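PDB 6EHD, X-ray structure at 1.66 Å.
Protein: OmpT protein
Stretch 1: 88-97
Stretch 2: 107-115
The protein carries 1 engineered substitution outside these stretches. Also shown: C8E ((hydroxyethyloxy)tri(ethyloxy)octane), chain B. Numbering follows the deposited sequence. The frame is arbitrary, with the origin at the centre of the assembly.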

# COMPACT_ATOMS: atom_id res chain seq x y z
N TRP A 88 5.27 -3.59 -7.23
CA TRP A 88 4.94 -2.87 -5.95
C TRP A 88 6.10 -3.06 -4.95
O TRP A 88 6.79 -4.12 -5.03
CB TRP A 88 3.62 -3.33 -5.35
CG TRP A 88 2.45 -3.30 -6.30
CD1 TRP A 88 1.66 -4.37 -6.59
CD2 TRP A 88 2.09 -2.27 -7.20
NE1 TRP A 88 0.76 -4.03 -7.56
CE2 TRP A 88 1.01 -2.74 -7.95
CE3 TRP A 88 2.58 -0.96 -7.46
CZ2 TRP A 88 0.39 -1.97 -8.94
CZ3 TRP A 88 1.95 -0.18 -8.44
CH2 TRP A 88 0.87 -0.69 -9.16
N THR A 89 6.28 -2.14 -4.00
CA THR A 89 7.29 -2.37 -2.91
C THR A 89 6.93 -3.56 -1.99
O THR A 89 5.73 -3.91 -1.81
CB THR A 89 7.58 -1.12 -2.07
OG1 THR A 89 6.41 -0.73 -1.32
CG2 THR A 89 8.05 0.05 -2.92
N THR A 90 7.96 -4.19 -1.43
CA THR A 90 7.81 -5.21 -0.39
C THR A 90 6.97 -4.60 0.82
O THR A 90 6.08 -5.28 1.37
CB THR A 90 9.19 -5.68 0.15
OG1 THR A 90 9.94 -6.26 -0.91
CG2 THR A 90 9.03 -6.69 1.28
N SER A 91 7.27 -3.34 1.13
CA SER A 91 6.49 -2.61 2.20
C SER A 91 4.97 -2.54 1.92
O SER A 91 4.13 -2.64 2.86
CB SER A 91 7.11 -1.21 2.47
OG SER A 91 7.30 -0.48 1.25
N ASP A 92 4.61 -2.39 0.65
CA ASP A 92 3.18 -2.38 0.20
C ASP A 92 2.58 -3.75 0.28
O ASP A 92 1.41 -3.88 0.71
CB ASP A 92 3.06 -1.83 -1.19
CG ASP A 92 1.62 -1.47 -1.62
OD1 ASP A 92 1.02 -0.59 -1.01
OD2 ASP A 92 1.16 -2.02 -2.64
N ASP A 93 3.36 -4.80 -0.06
CA ASP A 93 2.86 -6.19 -0.00
C ASP A 93 2.56 -6.56 1.45
O ASP A 93 1.50 -7.20 1.79
CB ASP A 93 3.91 -7.19 -0.52
CG ASP A 93 4.24 -7.08 -2.02
OD1 ASP A 93 3.50 -6.43 -2.78
OD2 ASP A 93 5.35 -7.67 -2.39
N VAL A 94 3.49 -6.22 2.38
CA VAL A 94 3.33 -6.62 3.81
C VAL A 94 2.24 -5.74 4.49
O VAL A 94 1.40 -6.26 5.21
CB VAL A 94 4.66 -6.48 4.56
CG1 VAL A 94 4.53 -6.51 6.10
CG2 VAL A 94 5.74 -7.44 4.04
N TYR A 95 2.25 -4.44 4.24
CA TYR A 95 1.21 -3.51 4.65
C TYR A 95 1.10 -3.44 6.20
O TYR A 95 2.19 -3.38 6.91
CB TYR A 95 -0.14 -3.79 3.90
CG TYR A 95 -1.04 -2.57 3.74
CD1 TYR A 95 -0.58 -1.37 3.13
CD2 TYR A 95 -2.42 -2.59 4.14
CE1 TYR A 95 -1.38 -0.24 3.00
CE2 TYR A 95 -3.25 -1.45 3.92
CZ TYR A 95 -2.74 -0.27 3.39
OH TYR A 95 -3.56 0.86 3.20
N GLY A 96 -0.13 -3.47 6.74
CA GLY A 96 -0.35 -3.32 8.22
C GLY A 96 -1.83 -3.26 8.49
O GLY A 96 -2.61 -3.64 7.61
N ALA A 97 -2.20 -2.83 9.69
CA ALA A 97 -3.57 -2.91 10.18
C ALA A 97 -4.45 -1.74 9.67
O ALA A 97 -4.91 -0.89 10.42
CB ALA A 97 -3.59 -3.01 11.76
N GLY A 107 -1.60 5.71 8.97
CA GLY A 107 -0.56 5.31 9.96
C GLY A 107 0.56 4.44 9.37
O GLY A 107 1.48 3.98 10.10
N LEU A 108 0.52 4.16 8.03
CA LEU A 108 1.50 3.29 7.41
C LEU A 108 2.41 4.20 6.60
O LEU A 108 1.93 4.96 5.76
CB LEU A 108 0.83 2.16 6.60
CG LEU A 108 -0.23 1.36 7.35
CD1 LEU A 108 -0.87 0.31 6.44
CD2 LEU A 108 0.25 0.64 8.65
N ARG A 109 3.70 4.26 7.00
CA ARG A 109 4.53 5.41 6.59
C ARG A 109 5.65 5.07 5.54
O ARG A 109 6.58 5.85 5.37
CB ARG A 109 5.19 6.04 7.83
CG ARG A 109 4.23 6.42 8.95
CD ARG A 109 2.98 7.22 8.50
NE ARG A 109 3.36 8.44 7.75
CZ ARG A 109 2.80 8.90 6.63
NH1 ARG A 109 1.73 8.32 6.08
NH2 ARG A 109 3.29 10.02 6.04
N TYR A 110 5.56 3.92 4.88
CA TYR A 110 6.60 3.46 3.93
C TYR A 110 6.57 4.24 2.55
O TYR A 110 7.57 4.21 1.82
CB TYR A 110 6.44 1.95 3.61
CG TYR A 110 5.10 1.54 3.02
CD1 TYR A 110 3.99 1.23 3.84
CD2 TYR A 110 4.88 1.54 1.64
CE1 TYR A 110 2.73 0.95 3.29
CE2 TYR A 110 3.64 1.27 1.08
CZ TYR A 110 2.56 0.96 1.90
OH TYR A 110 1.34 0.69 1.29
N GLY A 111 5.39 4.80 2.19
CA GLY A 111 5.08 5.21 0.83
C GLY A 111 5.22 6.69 0.55
O GLY A 111 4.86 7.17 -0.54
N THR A 112 5.67 7.42 1.53
CA THR A 112 5.66 8.91 1.46
C THR A 112 6.37 9.49 0.20
O THR A 112 5.83 10.43 -0.41
CB THR A 112 6.29 9.51 2.73
OG1 THR A 112 5.70 8.82 3.84
CG2 THR A 112 6.08 11.05 2.86
N LEU A 113 7.49 8.89 -0.19
CA LEU A 113 8.26 9.20 -1.41
C LEU A 113 8.06 8.31 -2.64
O LEU A 113 8.16 8.81 -3.78
CB LEU A 113 9.75 9.30 -1.06
CG LEU A 113 10.20 10.15 0.14
CD1 LEU A 113 11.71 10.13 0.37
CD2 LEU A 113 9.72 11.59 0.06
N SER A 114 7.77 7.02 -2.43
CA SER A 114 7.78 6.00 -3.49
C SER A 114 6.42 5.84 -4.15
O SER A 114 6.36 5.35 -5.28
CB SER A 114 8.26 4.64 -2.89
OG SER A 114 7.30 4.19 -1.91
N ASP A 115 5.32 6.23 -3.47
CA ASP A 115 3.94 5.86 -3.87
C ASP A 115 3.81 4.30 -4.08
O ASP A 115 3.07 3.86 -4.92
CB ASP A 115 3.48 6.60 -5.16
CG ASP A 115 3.43 8.12 -4.97
OD1 ASP A 115 3.40 8.63 -3.82
OD2 ASP A 115 3.43 8.82 -6.01
O9 C8E B . 4.55 -11.33 -1.11
C10 C8E B . 4.52 -12.20 -2.22
C11 C8E B . 3.97 -13.59 -1.96
O12 C8E B . 4.26 -14.02 -0.63
C13 C8E B . 3.84 -15.37 -0.37
C14 C8E B . 3.99 -15.72 1.11
O15 C8E B . 3.44 -14.74 2.05
C16 C8E B . 3.49 -15.25 3.39
C17 C8E B . 3.44 -14.14 4.43
O18 C8E B . 2.63 -13.05 4.07
C19 C8E B . 2.46 -11.95 4.98
C20 C8E B . 3.22 -10.71 4.55
O21 C8E B . 2.79 -10.39 3.25

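Trp 88 makes no contact with the second stretch. Thr 89 sits at the N-cap position, right before the helix of residues 90-94. Its CA-to-CB bond points toward the other stretch. CG2 of Thr 89 lies 4.3 Å from OG of Ser 114, and OG1 of Thr 89 lies 4.0 Å from CD2 of Tyr 110. OG1 of Thr 89 also donates a hydrogen bond to OG of Ser 91, at 2.7 Å, which ties the two side chains together at the start of the helix.

Thr 90 is out of reach. The CA-to-CB bond of Ser 91 points toward the second stretch, and OG of Ser 91 approaches CD2 of Tyr 110 to 3.2 Å. O of Ser 91 and N of Asp 92 lie over one face of the Tyr 110 ring. The ring therefore packs against the helix backbone as well as its side chains.

Asp 92 supplies the one hydrogen bond between the stretches. OH of Tyr 110 donates to OD1 of Asp 92 at 2.7 Å. This gives the polar end of a buried tyrosine a charged acceptor. OD2 of Asp 92 is hydrogen-bonded elsewhere in the structure.

The CA-to-CB bond of Asp 93 points away, and Val 94 is out of reach. Their main chain lies near C8E; O21 of C8E is 3.7 Å from O of Asp 93.

Tyr 95 leaves the helix with positive phi. CD1 of Leu 108 lies over one face of the Tyr 95 ring, 3.5 Å from its centroid and 11° off the normal, a CH-pi contact. OH of Tyr 110 sits at the ring edge, 3.3 Å from CE1 of Tyr 95.

Gly 96 has no side chain. An ideal CB on Gly 96 would be 2.7 Å from CD2 of Leu 108, a clash. N of Ala 97 is 4.4 Å from CD2 of Leu 108.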